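Carbohydrate oxidase (Microdochium nivale, PDB 3RJA) oxidises the C1 hydroxyl of mono-, oligo- and polysaccharides to lactones, using a bound FAD and reducing molecular oxygen to hydrogen peroxide. Local coordinates at residues Asn372-Asp381 with Val441-Leu450. Residues are numbered along the deposited sequence; the frame is centred on the assembly and turned at random.
Sequences NAETAYPHRD and VYYGENLARL
The amide of Asn446 reaches into the 372-381 loop and spends both N-H groups of ND2 on backbone carbonyls, Asn372 O and Ala376 O, each 2.9 Å away. The two bonds differ: ND2 is tilted 21° from the carbonyl plane of Asn372 but stands 70° out of that of Ala376. With CG beside its own backbone N (chi1 -73°), Asn446 directs this amide at the loop. Asn372 answers with its own side chain: ND2 donates to Glu445 OE1 at 2.9 Å, meeting the carboxylate from above its plane, and weakly to Asp381 OD1 at 3.3 Å. Pro378 packs against the last turn of helix 435-443, its CG 3.1 Å from Tyr442 O, and Ala376 CB touches Leu450 CD2. Water bridges Pro378 O to Glu445 N, and another donates to Asp381 OD2 and Glu445 OE1, 4.3 Å apart. Behind these, Arg380 N donates to Asn372 OD1 at 2.9 Å, closing residues 372-380 on themselves and fixing the Asn372 amide's rotation. Trp185 NE1 donates to Ala373 O, and Asn446 and Leu450 touch Trp185. Buried Asn446 bonds thus fasten the loop to the junction of two helices in the berberine-like region; at the more open margin, Asn372 and water, each donating to both carboxylates, probably offset the like charges.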
ATOM      1  N   ASN A 372     -11.900 -12.112  -6.236  1.00 15.02           N
ATOM      2  CA  ASN A 372     -10.727 -11.985  -7.088  1.00 16.43           C
ATOM      3  C   ASN A 372     -10.995 -11.706  -8.572  1.00 17.32           C
ATOM      4  O   ASN A 372     -10.153 -11.105  -9.230  1.00 18.51           O
ATOM      5  CB  ASN A 372      -9.853 -13.227  -6.952  1.00 16.43           C
ATOM      6  CG  ASN A 372      -8.954 -13.168  -5.731  1.00 17.97           C
ATOM      7  OD1 ASN A 372      -8.667 -12.073  -5.197  1.00 16.98           O
ATOM      8  ND2 ASN A 372      -8.485 -14.344  -5.281  1.00 16.55           N
ATOM      9  N   ALA A 373     -12.135 -12.165  -9.093  1.00 15.67           N
ATOM     10  CA  ALA A 373     -12.475 -11.975 -10.507  1.00 17.67           C
ATOM     11  C   ALA A 373     -12.869 -10.538 -10.796  1.00 17.67           C
ATOM     12  O   ALA A 373     -12.784 -10.103 -11.934  1.00 20.09           O
ATOM     13  CB  ALA A 373     -13.666 -12.938 -10.933  1.00 17.60           C
ATOM     14  N   GLU A 374     -13.320  -9.816  -9.770  1.00 16.26           N
ATOM     15  CA  GLU A 374     -13.957  -8.507  -9.963  1.00 17.25           C
ATOM     16  C   GLU A 374     -13.044  -7.279 -10.166  1.00 15.26           C
ATOM     17  O   GLU A 374     -13.481  -6.281 -10.728  1.00 13.90           O
ATOM     18  CB  GLU A 374     -14.989  -8.239  -8.853  1.00 18.50           C
ATOM     19  CG  GLU A 374     -16.161  -9.237  -8.891  1.00 21.20           C
ATOM     20  CD  GLU A 374     -17.251  -8.873  -7.903  1.00 24.05           C
ATOM     21  OE1 GLU A 374     -16.986  -8.793  -6.690  1.00 23.84           O
ATOM     22  OE2 GLU A 374     -18.384  -8.640  -8.349  1.00 32.55           O
ATOM     23  N   THR A 375     -11.801  -7.362  -9.687  1.00 14.31           N
ATOM     24  CA  THR A 375     -10.789  -6.324  -9.889  1.00 12.65           C
ATOM     25  C   THR A 375      -9.455  -7.054 -10.015  1.00 12.99           C
ATOM     26  O   THR A 375      -9.372  -8.265  -9.742  1.00 12.98           O
ATOM     27  CB  THR A 375     -10.707  -5.301  -8.696  1.00 11.76           C
ATOM     28  OG1 THR A 375     -10.072  -5.906  -7.562  1.00 11.86           O
ATOM     29  CG2 THR A 375     -12.078  -4.781  -8.280  1.00 11.45           C
ATOM     30  N   ALA A 376      -8.421  -6.346 -10.447  1.00 12.16           N
ATOM     31  CA  ALA A 376      -7.076  -6.925 -10.539  1.00 11.80           C
ATOM     32  C   ALA A 376      -6.559  -7.446  -9.191  1.00 11.06           C
ATOM     33  O   ALA A 376      -5.749  -8.376  -9.162  1.00 10.34           O
ATOM     34  CB  ALA A 376      -6.087  -5.870 -11.092  1.00 11.80           C
ATOM     35  N   TYR A 377      -7.000  -6.821  -8.087  1.00 11.37           N
ATOM     36  CA  TYR A 377      -6.531  -7.185  -6.734  1.00 11.12           C
ATOM     37  C   TYR A 377      -6.755  -8.697  -6.501  1.00 11.14           C
ATOM     38  O   TYR A 377      -7.897  -9.165  -6.607  1.00 11.42           O
ATOM     39  CB  TYR A 377      -7.244  -6.345  -5.676  1.00 10.62           C
ATOM     40  CG  TYR A 377      -6.655  -6.480  -4.279  1.00 10.82           C
ATOM     41  CD1 TYR A 377      -5.532  -5.739  -3.899  1.00 10.03           C
ATOM     42  CD2 TYR A 377      -7.217  -7.372  -3.342  1.00 10.70           C
ATOM     43  CE1 TYR A 377      -4.990  -5.853  -2.612  1.00 10.78           C
ATOM     44  CE2 TYR A 377      -6.689  -7.503  -2.066  1.00 10.45           C
ATOM     45  CZ  TYR A 377      -5.572  -6.742  -1.698  1.00 10.72           C
ATOM     46  OH  TYR A 377      -5.038  -6.861  -0.427  1.00 10.40           O
ATOM     47  N   PRO A 378      -5.670  -9.461  -6.218  1.00 11.01           N
ATOM     48  CA  PRO A 378      -5.749 -10.944  -6.204  1.00 11.33           C
ATOM     49  C   PRO A 378      -5.787 -11.584  -4.832  1.00 11.84           C
ATOM     50  O   PRO A 378      -5.655 -12.816  -4.732  1.00 12.74           O
ATOM     51  CB  PRO A 378      -4.402 -11.355  -6.813  1.00 11.38           C
ATOM     52  CG  PRO A 378      -3.441 -10.222  -6.336  1.00 10.58           C
ATOM     53  CD  PRO A 378      -4.277  -8.995  -6.062  1.00 10.59           C
ATOM     54  N   HIS A 379      -5.927 -10.784  -3.781  1.00 10.84           N
ATOM     55  CA  HIS A 379      -5.778 -11.332  -2.431  1.00 10.98           C
ATOM     56  C   HIS A 379      -7.113 -11.483  -1.692  1.00 11.00           C
ATOM     57  O   HIS A 379      -7.134 -11.556  -0.457  1.00  9.73           O
ATOM     58  CB  HIS A 379      -4.844 -10.451  -1.597  1.00 10.88           C
ATOM     59  CG  HIS A 379      -3.535 -10.163  -2.248  1.00 11.32           C
ATOM     60  ND1 HIS A 379      -2.612 -11.148  -2.539  1.00 11.43           N
ATOM     61  CD2 HIS A 379      -2.978  -8.991  -2.639  1.00 11.44           C
ATOM     62  CE1 HIS A 379      -1.540 -10.596  -3.087  1.00 11.77           C
ATOM     63  NE2 HIS A 379      -1.734  -9.283  -3.152  1.00 12.57           N
ATOM     64  N   ARG A 380      -8.224 -11.490  -2.433  1.00 11.28           N
ATOM     65  CA  ARG A 380      -9.558 -11.491  -1.771  1.00 12.04           C
ATOM     66  C   ARG A 380      -9.831 -12.780  -0.972  1.00 12.55           C
ATOM     67  O   ARG A 380     -10.744 -12.816  -0.139  1.00 13.06           O
ATOM     68  CB  ARG A 380     -10.686 -11.270  -2.802  1.00 10.96           C
ATOM     69  CG  ARG A 380     -10.553  -9.986  -3.638  1.00 10.96           C
ATOM     70  CD  ARG A 380     -10.678  -8.656  -2.833  1.00 10.53           C
ATOM     71  NE  ARG A 380     -10.618  -7.530  -3.759  1.00 10.44           N
ATOM     72  CZ  ARG A 380     -10.922  -6.249  -3.495  1.00 11.50           C
ATOM     73  NH1 ARG A 380     -11.390  -5.861  -2.298  1.00 10.61           N
ATOM     74  NH2 ARG A 380     -10.769  -5.340  -4.467  1.00 10.01           N
ATOM     75  N   ASP A 381      -9.065 -13.844  -1.269  1.00 13.40           N
ATOM     76  CA  ASP A 381      -9.250 -15.144  -0.625  1.00 14.29           C
ATOM     77  C   ASP A 381      -8.193 -15.336   0.448  1.00 14.46           C
ATOM     78  O   ASP A 381      -7.889 -16.469   0.837  1.00 14.03           O
ATOM     79  CB  ASP A 381      -9.168 -16.287  -1.662  1.00 14.45           C
ATOM     80  CG  ASP A 381      -7.862 -16.272  -2.461  1.00 15.97           C
ATOM     81  OD1 ASP A 381      -7.099 -15.257  -2.412  1.00 16.85           O
ATOM     82  OD2 ASP A 381      -7.573 -17.280  -3.146  1.00 16.21           O
ATOM     83  N   VAL A 441       3.773 -14.002  -7.643  1.00 14.36           N
ATOM     84  CA  VAL A 441       3.279 -13.954  -6.262  1.00 13.18           C
ATOM     85  C   VAL A 441       2.447 -12.704  -5.988  1.00 13.23           C
ATOM     86  O   VAL A 441       1.548 -12.744  -5.135  1.00 12.99           O
ATOM     87  CB  VAL A 441       4.412 -14.139  -5.195  1.00 13.70           C
ATOM     88  CG1 VAL A 441       5.047 -15.517  -5.325  1.00 12.92           C
ATOM     89  CG2 VAL A 441       5.500 -13.018  -5.295  1.00 11.88           C
ATOM     90  N   TYR A 442       2.725 -11.598  -6.704  1.00 12.93           N
ATOM     91  CA  TYR A 442       1.966 -10.358  -6.483  1.00 12.28           C
ATOM     92  C   TYR A 442       0.539 -10.422  -7.045  1.00 13.21           C
ATOM     93  O   TYR A 442      -0.359  -9.714  -6.555  1.00 12.68           O
ATOM     94  CB  TYR A 442       2.658  -9.126  -7.109  1.00 11.99           C
ATOM     95  CG  TYR A 442       3.941  -8.585  -6.456  1.00 12.04           C
ATOM     96  CD1 TYR A 442       4.198  -8.683  -5.090  1.00 10.87           C
ATOM     97  CD2 TYR A 442       4.873  -7.916  -7.249  1.00 12.80           C
ATOM     98  CE1 TYR A 442       5.401  -8.143  -4.539  1.00 11.78           C
ATOM     99  CE2 TYR A 442       6.047  -7.420  -6.743  1.00 12.26           C
ATOM    100  CZ  TYR A 442       6.308  -7.512  -5.398  1.00 12.43           C
ATOM    101  OH  TYR A 442       7.473  -6.934  -4.984  1.00 12.03           O
ATOM    102  N   TYR A 443       0.329 -11.232  -8.095  1.00 12.94           N
ATOM    103  CA  TYR A 443      -0.933 -11.186  -8.817  1.00 12.48           C
ATOM    104  C   TYR A 443      -1.738 -12.499  -8.899  1.00 13.12           C
ATOM    105  O   TYR A 443      -2.826 -12.477  -9.411  1.00 12.24           O
ATOM    106  CB  TYR A 443      -0.736 -10.574 -10.205  1.00 11.69           C
ATOM    107  CG  TYR A 443      -0.227  -9.148 -10.164  1.00 10.97           C
ATOM    108  CD1 TYR A 443      -0.976  -8.130  -9.541  1.00 10.78           C
ATOM    109  CD2 TYR A 443       1.022  -8.818 -10.708  1.00 10.21           C
ATOM    110  CE1 TYR A 443      -0.483  -6.800  -9.479  1.00 10.36           C
ATOM    111  CE2 TYR A 443       1.509  -7.509 -10.638  1.00 10.21           C
ATOM    112  CZ  TYR A 443       0.752  -6.516 -10.031  1.00  9.86           C
ATOM    113  OH  TYR A 443       1.232  -5.234 -10.002  1.00 10.28           O
ATOM    114  N   GLY A 444      -1.198 -13.611  -8.394  1.00 14.31           N
ATOM    115  CA  GLY A 444      -1.988 -14.836  -8.161  1.00 14.92           C
ATOM    116  C   GLY A 444      -2.811 -15.261  -9.364  1.00 16.00           C
ATOM    117  O   GLY A 444      -2.285 -15.332 -10.491  1.00 17.20           O
ATOM    118  N   GLU A 445      -4.104 -15.485  -9.142  1.00 15.73           N
ATOM    119  CA  GLU A 445      -4.992 -16.013 -10.203  1.00 17.57           C
ATOM    120  C   GLU A 445      -5.285 -14.981 -11.307  1.00 17.97           C
ATOM    121  O   GLU A 445      -5.845 -15.324 -12.344  1.00 17.74           O
ATOM    122  CB  GLU A 445      -6.303 -16.581  -9.609  1.00 18.70           C
ATOM    123  CG  GLU A 445      -7.207 -15.543  -8.895  1.00 20.21           C
ATOM    124  CD  GLU A 445      -8.539 -16.115  -8.399  1.00 21.57           C
ATOM    125  OE1 GLU A 445      -8.656 -16.475  -7.205  1.00 22.77           O
ATOM    126  OE2 GLU A 445      -9.492 -16.173  -9.194  1.00 24.73           O
ATOM    127  N   ASN A 446      -4.903 -13.716 -11.087  1.00 17.94           N
ATOM    128  CA  ASN A 446      -5.202 -12.654 -12.056  1.00 15.88           C
ATOM    129  C   ASN A 446      -4.059 -12.328 -13.023  1.00 16.12           C
ATOM    130  O   ASN A 446      -4.221 -11.512 -13.936  1.00 16.73           O
ATOM    131  CB  ASN A 446      -5.644 -11.388 -11.320  1.00 15.78           C
ATOM    132  CG  ASN A 446      -7.046 -11.511 -10.742  1.00 17.15           C
ATOM    133  OD1 ASN A 446      -7.878 -12.269 -11.263  1.00 16.86           O
ATOM    134  ND2 ASN A 446      -7.326 -10.754  -9.672  1.00 15.40           N
ATOM    135  N   LEU A 447      -2.897 -12.931 -12.812  1.00 15.05           N
ATOM    136  CA  LEU A 447      -1.721 -12.643 -13.638  1.00 15.36           C
ATOM    137  C   LEU A 447      -1.927 -12.863 -15.149  1.00 17.58           C
ATOM    138  O   LEU A 447      -1.546 -12.006 -15.958  1.00 18.07           O
ATOM    139  CB  LEU A 447      -0.503 -13.436 -13.156  1.00 13.68           C
ATOM    140  CG  LEU A 447       0.784 -13.218 -13.977  1.00 14.18           C
ATOM    141  CD1 LEU A 447       1.219 -11.751 -14.006  1.00 12.07           C
ATOM    142  CD2 LEU A 447       1.923 -14.076 -13.493  1.00 13.40           C
ATOM    143  N   ALA A 448      -2.503 -14.005 -15.528  1.00 16.45           N
ATOM    144  CA  ALA A 448      -2.690 -14.305 -16.958  1.00 16.81           C
ATOM    145  C   ALA A 448      -3.561 -13.247 -17.646  1.00 15.65           C
ATOM    146  O   ALA A 448      -3.229 -12.787 -18.728  1.00 16.17           O
ATOM    147  CB  ALA A 448      -3.280 -15.736 -17.174  1.00 15.60           C
ATOM    148  N   ARG A 449      -4.665 -12.864 -17.029  1.00 15.40           N
ATOM    149  CA  ARG A 449      -5.480 -11.769 -17.562  1.00 16.79           C
ATOM    150  C   ARG A 449      -4.702 -10.428 -17.627  1.00 17.42           C
ATOM    151  O   ARG A 449      -4.818  -9.675 -18.616  1.00 18.28           O
ATOM    152  CB  ARG A 449      -6.764 -11.612 -16.743  1.00 18.76           C
ATOM    153  CG  ARG A 449      -7.734 -10.596 -17.300  1.00 19.53           C
ATOM    154  CD  ARG A 449      -9.085 -10.606 -16.585  1.00 21.00           C
ATOM    155  NE  ARG A 449      -9.825  -9.374 -16.910  1.00 24.51           N
ATOM    156  CZ  ARG A 449     -11.072  -9.099 -16.534  1.00 23.14           C
ATOM    157  NH1 ARG A 449     -11.756  -9.970 -15.808  1.00 23.15           N
ATOM    158  NH2 ARG A 449     -11.639  -7.950 -16.899  1.00 25.69           N
ATOM    159  N   LEU A 450      -3.883 -10.164 -16.605  1.00 15.34           N
ATOM    160  CA  LEU A 450      -3.085  -8.931 -16.543  1.00 15.13           C
ATOM    161  C   LEU A 450      -2.048  -8.875 -17.672  1.00 15.26           C
ATOM    162  O   LEU A 450      -1.803  -7.804 -18.239  1.00 14.01           O
ATOM    163  CB  LEU A 450      -2.412  -8.792 -15.161  1.00 14.18           C
ATOM    164  CG  LEU A 450      -3.390  -8.384 -14.034  1.00 14.47           C
ATOM    165  CD1 LEU A 450      -2.725  -8.490 -12.677  1.00 14.83           C
ATOM    166  CD2 LEU A 450      -3.935  -6.959 -14.231  1.00 14.40           C
TER
HETATM  167  O   HOH W   1      -4.956 -14.987  -6.452  1.00 13.86           O
HETATM  168  O   HOH W   2      -0.280  -7.535  -4.832  1.00  7.98           O
HETATM  169  O   HOH W   3      -6.403 -17.095  -5.434  1.00 22.79           O